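Local coordinates for cellulose-binding protein (Saccharophagus degradans, PDB 2YHG) that probably binds polysaccharide and may hydrolyse glycosidic bonds, this piece holding its nucleoside hydrolase-like and C-terminal domains, at residues Gly27-Ala39 and Glu56-Lys70. Sequence-based numbering, arbitrary orientation.
With CA (calcium ion), chain B.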
loop_
_atom_site.group_PDB
_atom_site.type_symbol
_atom_site.label_atom_id
_atom_site.label_comp_id
_atom_site.label_asym_id
_atom_site.label_seq_id
_atom_site.Cartn_x
_atom_site.Cartn_y
_atom_site.Cartn_z
ATOM N N GLY A 27 11.813 -7.609 -3.734
ATOM C CA GLY A 27 10.626 -7.319 -4.597
ATOM C C GLY A 27 9.323 -7.274 -3.814
ATOM O O GLY A 27 8.250 -7.335 -4.408
ATOM N N ARG A 28 9.417 -7.203 -2.481
ATOM C CA ARG A 28 8.230 -7.108 -1.645
ATOM C C ARG A 28 8.497 -6.151 -0.510
ATOM O O ARG A 28 9.599 -6.116 0.039
ATOM C CB ARG A 28 7.851 -8.483 -1.074
ATOM C CG ARG A 28 7.452 -9.544 -2.095
ATOM C CD ARG A 28 7.177 -10.875 -1.399
ATOM N NE ARG A 28 6.517 -11.825 -2.301
ATOM C CZ ARG A 28 7.094 -12.829 -2.918
ATOM N NH1 ARG A 28 8.403 -13.000 -2.844
ATOM N NH2 ARG A 28 6.346 -13.658 -3.627
ATOM N N TYR A 29 7.441 -5.484 -0.083
ATOM C CA TYR A 29 7.479 -4.651 1.098
ATOM C C TYR A 29 6.848 -5.378 2.288
ATOM O O TYR A 29 5.970 -6.222 2.145
ATOM C CB TYR A 29 6.756 -3.307 0.808
ATOM C CG TYR A 29 7.428 -2.506 -0.308
ATOM C CD1 TYR A 29 8.757 -2.123 -0.255
ATOM C CD2 TYR A 29 6.730 -2.178 -1.444
ATOM C CE1 TYR A 29 9.344 -1.413 -1.324
ATOM C CE2 TYR A 29 7.275 -1.465 -2.464
ATOM C CZ TYR A 29 8.578 -1.063 -2.404
ATOM O OH TYR A 29 9.114 -0.326 -3.465
ATOM N N ARG A 30 7.287 -4.966 3.476
ATOM C CA ARG A 30 6.823 -5.525 4.740
ATOM C C ARG A 30 5.695 -4.661 5.266
ATOM O O ARG A 30 5.880 -3.454 5.447
ATOM C CB ARG A 30 7.966 -5.527 5.743
ATOM C CG ARG A 30 9.208 -6.328 5.307
ATOM C CD ARG A 30 10.343 -6.174 6.288
ATOM N NE ARG A 30 9.985 -6.718 7.592
ATOM C CZ ARG A 30 10.632 -6.441 8.715
ATOM N NH1 ARG A 30 11.635 -5.548 8.714
ATOM N NH2 ARG A 30 10.275 -7.022 9.833
ATOM N N VAL A 31 4.586 -5.287 5.618
ATOM C CA VAL A 31 3.410 -4.530 6.046
ATOM C C VAL A 31 2.704 -5.245 7.188
ATOM O O VAL A 31 2.526 -6.473 7.169
ATOM C CB VAL A 31 2.426 -4.306 4.878
ATOM C CG1 VAL A 31 1.279 -3.371 5.323
ATOM C CG2 VAL A 31 3.103 -3.720 3.669
ATOM N N ILE A 32 2.263 -4.456 8.178
ATOM C CA ILE A 32 1.443 -4.893 9.269
ATOM C C ILE A 32 0.199 -3.997 9.236
ATOM O O ILE A 32 0.327 -2.774 9.240
ATOM C CB ILE A 32 2.188 -4.689 10.598
ATOM C CG1 ILE A 32 3.393 -5.630 10.677
ATOM C CG2 ILE A 32 1.246 -4.837 11.787
ATOM C CD1 ILE A 32 4.364 -5.279 11.789
ATOM N N HIS A 33 -0.985 -4.601 9.301
ATOM C CA HIS A 33 -2.231 -3.848 9.345
ATOM C C HIS A 33 -2.832 -3.910 10.719
ATOM O O HIS A 33 -2.906 -4.967 11.343
ATOM C CB HIS A 33 -3.227 -4.373 8.342
ATOM C CG HIS A 33 -2.751 -4.259 6.954
ATOM N ND1 HIS A 33 -2.361 -3.047 6.426
ATOM C CD2 HIS A 33 -2.627 -5.186 5.971
ATOM C CE1 HIS A 33 -2.029 -3.255 5.162
ATOM N NE2 HIS A 33 -2.161 -4.540 4.862
ATOM N N THR A 34 -3.325 -2.759 11.180
ATOM C CA THR A 34 -4.193 -2.702 12.349
ATOM C C THR A 34 -5.555 -2.217 11.894
ATOM O O THR A 34 -5.644 -1.323 11.043
ATOM C CB THR A 34 -3.604 -1.836 13.491
ATOM O OG1 THR A 34 -3.823 -0.414 13.284
ATOM C CG2 THR A 34 -2.114 -2.081 13.699
ATOM N N THR A 35 -6.620 -2.854 12.372
ATOM C CA THR A 35 -7.949 -2.645 11.793
ATOM C C THR A 35 -9.020 -2.707 12.875
ATOM O O THR A 35 -9.032 -3.643 13.716
ATOM C CB THR A 35 -8.257 -3.676 10.667
ATOM O OG1 THR A 35 -9.661 -3.657 10.382
ATOM C CG2 THR A 35 -7.886 -5.119 11.051
ATOM N N ASP A 36 -9.948 -1.773 12.819
ATOM C CA ASP A 36 -11.083 -1.719 13.732
ATOM C C ASP A 36 -12.271 -2.491 13.206
ATOM O O ASP A 36 -13.368 -1.960 13.037
ATOM C CB ASP A 36 -11.483 -0.271 14.025
ATOM C CG ASP A 36 -11.892 0.498 12.747
ATOM O OD1 ASP A 36 -11.485 0.173 11.652
ATOM O OD2 ASP A 36 -12.681 1.488 12.907
ATOM N N MET A 37 -12.082 -3.790 12.981
ATOM C CA MET A 37 -13.147 -4.669 12.501
ATOM C C MET A 37 -14.404 -4.486 13.319
ATOM O O MET A 37 -14.373 -4.424 14.545
ATOM C CB MET A 37 -12.697 -6.121 12.589
ATOM C CG MET A 37 -11.619 -6.488 11.588
ATOM S SD MET A 37 -12.327 -6.703 9.924
ATOM C CE MET A 37 -10.775 -6.866 8.976
ATOM N N GLY A 38 -15.521 -4.460 12.615
ATOM C CA GLY A 38 -16.845 -4.258 13.206
ATOM C C GLY A 38 -17.367 -2.846 13.070
ATOM O O GLY A 38 -18.572 -2.649 13.183
ATOM N N ALA A 39 -16.508 -1.856 12.887
ATOM C CA ALA A 39 -16.977 -0.491 12.713
ATOM C C ALA A 39 -17.770 -0.336 11.435
ATOM O O ALA A 39 -18.745 0.442 11.378
ATOM C CB ALA A 39 -15.795 0.463 12.685
ATOM N N GLU A 56 2.186 -10.516 -3.218
ATOM C CA GLU A 56 2.981 -9.355 -3.597
ATOM C C GLU A 56 3.640 -8.666 -2.412
ATOM O O GLU A 56 4.386 -7.706 -2.643
ATOM C CB GLU A 56 2.097 -8.298 -4.312
ATOM C CG GLU A 56 1.324 -8.825 -5.501
ATOM C CD GLU A 56 2.167 -9.318 -6.665
ATOM O OE1 GLU A 56 3.380 -8.965 -6.771
ATOM O OE2 GLU A 56 1.561 -9.950 -7.573
ATOM N N TYR A 57 3.388 -9.143 -1.200
ATOM C CA TYR A 57 3.798 -8.488 0.040
ATOM C C TYR A 57 4.501 -9.491 0.935
ATOM O O TYR A 57 4.303 -10.705 0.777
ATOM C CB TYR A 57 2.560 -8.002 0.834
ATOM C CG TYR A 57 1.729 -6.966 0.119
ATOM C CD1 TYR A 57 0.882 -7.302 -0.905
ATOM C CD2 TYR A 57 1.808 -5.632 0.479
ATOM C CE1 TYR A 57 0.091 -6.369 -1.521
ATOM C CE2 TYR A 57 0.999 -4.679 -0.121
ATOM C CZ TYR A 57 0.131 -5.043 -1.112
ATOM O OH TYR A 57 -0.714 -4.158 -1.727
ATOM N N ASP A 58 5.149 -8.981 1.973
ATOM C CA ASP A 58 5.432 -9.736 3.169
ATOM C C ASP A 58 4.545 -9.210 4.282
ATOM O O ASP A 58 4.906 -8.273 5.017
ATOM C CB ASP A 58 6.905 -9.674 3.532
ATOM C CG ASP A 58 7.726 -10.652 2.691
ATOM O OD1 ASP A 58 7.328 -11.832 2.566
ATOM O OD2 ASP A 58 8.765 -10.245 2.133
ATOM N N LEU A 59 3.353 -9.780 4.363
ATOM C CA LEU A 59 2.412 -9.400 5.413
ATOM C C LEU A 59 2.915 -10.007 6.726
ATOM O O LEU A 59 3.117 -11.208 6.805
ATOM C CB LEU A 59 1.000 -9.864 5.018
ATOM C CG LEU A 59 -0.213 -9.620 5.921
ATOM C CD1 LEU A 59 -0.440 -8.174 6.186
ATOM C CD2 LEU A 59 -1.448 -10.265 5.329
ATOM N N GLU A 60 3.010 -9.182 7.756
ATOM C CA GLU A 60 3.591 -9.601 9.027
ATOM C C GLU A 60 2.660 -9.419 10.222
ATOM O O GLU A 60 2.970 -9.830 11.319
ATOM C CB GLU A 60 4.934 -8.900 9.275
ATOM C CG GLU A 60 5.959 -9.328 8.274
ATOM C CD GLU A 60 7.350 -8.756 8.477
ATOM O OE1 GLU A 60 7.677 -8.342 9.592
ATOM O OE2 GLU A 60 8.194 -8.849 7.523
ATOM N N GLY A 61 1.469 -8.864 10.017
ATOM C CA GLY A 61 0.491 -8.791 11.091
ATOM C C GLY A 61 -0.877 -8.407 10.588
ATOM O O GLY A 61 -0.988 -7.580 9.701
ATOM N N ILE A 62 -1.889 -9.006 11.186
ATOM C CA ILE A 62 -3.278 -8.628 11.001
ATOM C C ILE A 62 -3.846 -8.428 12.390
ATOM O O ILE A 62 -4.121 -9.399 13.093
ATOM C CB ILE A 62 -4.095 -9.675 10.208
ATOM C CG1 ILE A 62 -3.435 -10.051 8.884
ATOM C CG2 ILE A 62 -5.536 -9.167 10.033
ATOM C CD1 ILE A 62 -4.001 -11.306 8.267
ATOM N N ILE A 63 -3.947 -7.170 12.816
ATOM C CA ILE A 63 -4.176 -6.852 14.207
ATOM C C ILE A 63 -5.546 -6.218 14.389
ATOM O O ILE A 63 -5.817 -5.183 13.811
ATOM C CB ILE A 63 -3.074 -5.871 14.708
ATOM C CG1 ILE A 63 -1.705 -6.561 14.692
ATOM C CG2 ILE A 63 -3.414 -5.352 16.106
ATOM C CD1 ILE A 63 -0.529 -5.629 14.866
ATOM N N THR A 64 -6.400 -6.850 15.188
ATOM C CA THR A 64 -7.727 -6.334 15.458
ATOM C C THR A 64 -7.670 -5.359 16.635
ATOM O O THR A 64 -7.165 -5.683 17.707
ATOM C CB THR A 64 -8.676 -7.511 15.798
ATOM O OG1 THR A 64 -8.891 -8.300 14.625
ATOM C CG2 THR A 64 -10.032 -7.005 16.297
ATOM N N THR A 65 -8.216 -4.160 16.433
ATOM C CA THR A 65 -8.095 -3.076 17.403
ATOM C C THR A 65 -9.277 -2.111 17.245
ATOM O O THR A 65 -10.365 -2.494 16.791
ATOM C CB THR A 65 -6.705 -2.416 17.283
ATOM O OG1 THR A 65 -6.461 -1.490 18.341
ATOM C CG2 THR A 65 -6.475 -1.771 15.969
ATOM N N THR A 66 -9.086 -0.879 17.702
ATOM C CA THR A 66 -10.131 0.108 17.882
ATOM C C THR A 66 -9.888 1.320 16.996
ATOM O O THR A 66 -8.872 1.481 16.328
ATOM C CB THR A 66 -10.136 0.547 19.354
ATOM O OG1 THR A 66 -8.845 1.092 19.603
ATOM C CG2 THR A 66 -10.476 -0.614 20.306
ATOM N N GLY A 67 -10.866 2.217 17.048
ATOM C CA GLY A 67 -10.731 3.586 16.551
ATOM C C GLY A 67 -11.948 4.367 17.006
ATOM O O GLY A 67 -12.764 3.845 17.765
ATOM N N CYS A 68 -12.069 5.626 16.612
ATOM C CA CYS A 68 -13.149 6.424 17.134
ATOM C C CYS A 68 -14.532 6.006 16.669
ATOM O O CYS A 68 -15.513 6.415 17.286
ATOM C CB CYS A 68 -12.897 7.915 17.040
ATOM S SG CYS A 68 -12.632 8.751 15.564
ATOM N N TRP A 69 -14.618 5.146 15.652
ATOM C CA TRP A 69 -15.877 4.557 15.229
ATOM C C TRP A 69 -16.154 3.197 15.870
ATOM O O TRP A 69 -17.240 2.650 15.670
ATOM C CB TRP A 69 -15.922 4.417 13.714
ATOM C CG TRP A 69 -15.798 5.725 12.990
ATOM C CD1 TRP A 69 -14.784 6.089 12.179
ATOM C CD2 TRP A 69 -16.718 6.825 13.016
ATOM N NE1 TRP A 69 -14.997 7.356 11.702
ATOM C CE2 TRP A 69 -16.179 7.829 12.207
ATOM C CE3 TRP A 69 -17.936 7.067 13.664
ATOM C CZ2 TRP A 69 -16.805 9.077 12.021
ATOM C CZ3 TRP A 69 -18.552 8.323 13.493
ATOM C CH2 TRP A 69 -17.993 9.278 12.665
ATOM N N LYS A 70 -15.225 2.679 16.665
ATOM C CA LYS A 70 -15.359 1.380 17.320
ATOM C C LYS A 70 -14.388 1.375 18.489
ATOM O O LYS A 70 -13.245 0.913 18.352
ATOM C CB LYS A 70 -15.054 0.253 16.326
ATOM C CG LYS A 70 -15.001 -1.167 16.953
ATOM C CD LYS A 70 -15.908 -2.154 16.243
ATOM C CE LYS A 70 -16.294 -3.312 17.171
ATOM N NZ LYS A 70 -15.110 -3.984 17.752
HETATM CA CA CA B . -11.606 0.955 9.179
HETATM O O HOH W 1 5.421 -7.195 -5.255
HETATM O O HOH W 2 5.054 -5.290 -1.586
HETATM O O HOH W 3 -12.504 4.061 13.868
HETATM O O HOH W 4 -12.857 2.577 10.588
HETATM O O HOH W 5 -12.252 -4.496 16.329
HETATM O O HOH W 6 -14.889 -6.516 16.336
HETATM O O HOH W 7 -19.194 2.564 13.503
HETATM O O HOH W 8 -13.631 2.002 7.982
#
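Strands 30-35 and 58-64 are the two parallel arms of a beta-alpha-beta unit, joined through helix 42-52, and they pair from Asp58 N on Tyr29 O at one end to Thr65 N on Thr35 O (2.9 Å) at the other. Strand 58-64 carries one residue more than its partner midway: Val31 O takes Glu60 N (2.8 Å), yet the next rung is His33 N on Gly61 O (3.0 Å), and Gly61 N, skipped by the slip, is buried without a partner. Glu60, the residue at that step, sends an extended side chain to Arg30, whose guanidinium meets the carboxylate side-on. In this salt bridge Arg30 NE reaches Glu60 OE2 at 2.8 Å and Arg30 NH2 reaches Glu60 OE1 at 2.9 Å, the guanidinium and carboxylate planes turned 36° apart; the bend at chi3 of Arg30 (63°) swings the guanidinium onto this pair. Further along the same face, Ile32 CG2 packs on Ile63 CD1 at 3.6 Å, and Thr34 lies beside Ile63. On the other face His33 NE2 is hydrogen-bonded to Gln50 OE1 of the connecting helix. This is the parallel sheet of the nucleoside hydrolase-like domain, and two of its strands deliver calcium ligands just past their C-terminal ends: Asp36 OD1, which binds the ion at 2.6 Å, and the Trp151 carbonyl. Asp43 of helix 42-52 and Asp244 complete the protein share. The other oxygen of Asp36, OD2, accepts from a calcium-bound water and from a second water that bridges to Trp69 N. Beyond the site, in one of its two conformers, Lys70 lies over the Asp36-Ala39 turn.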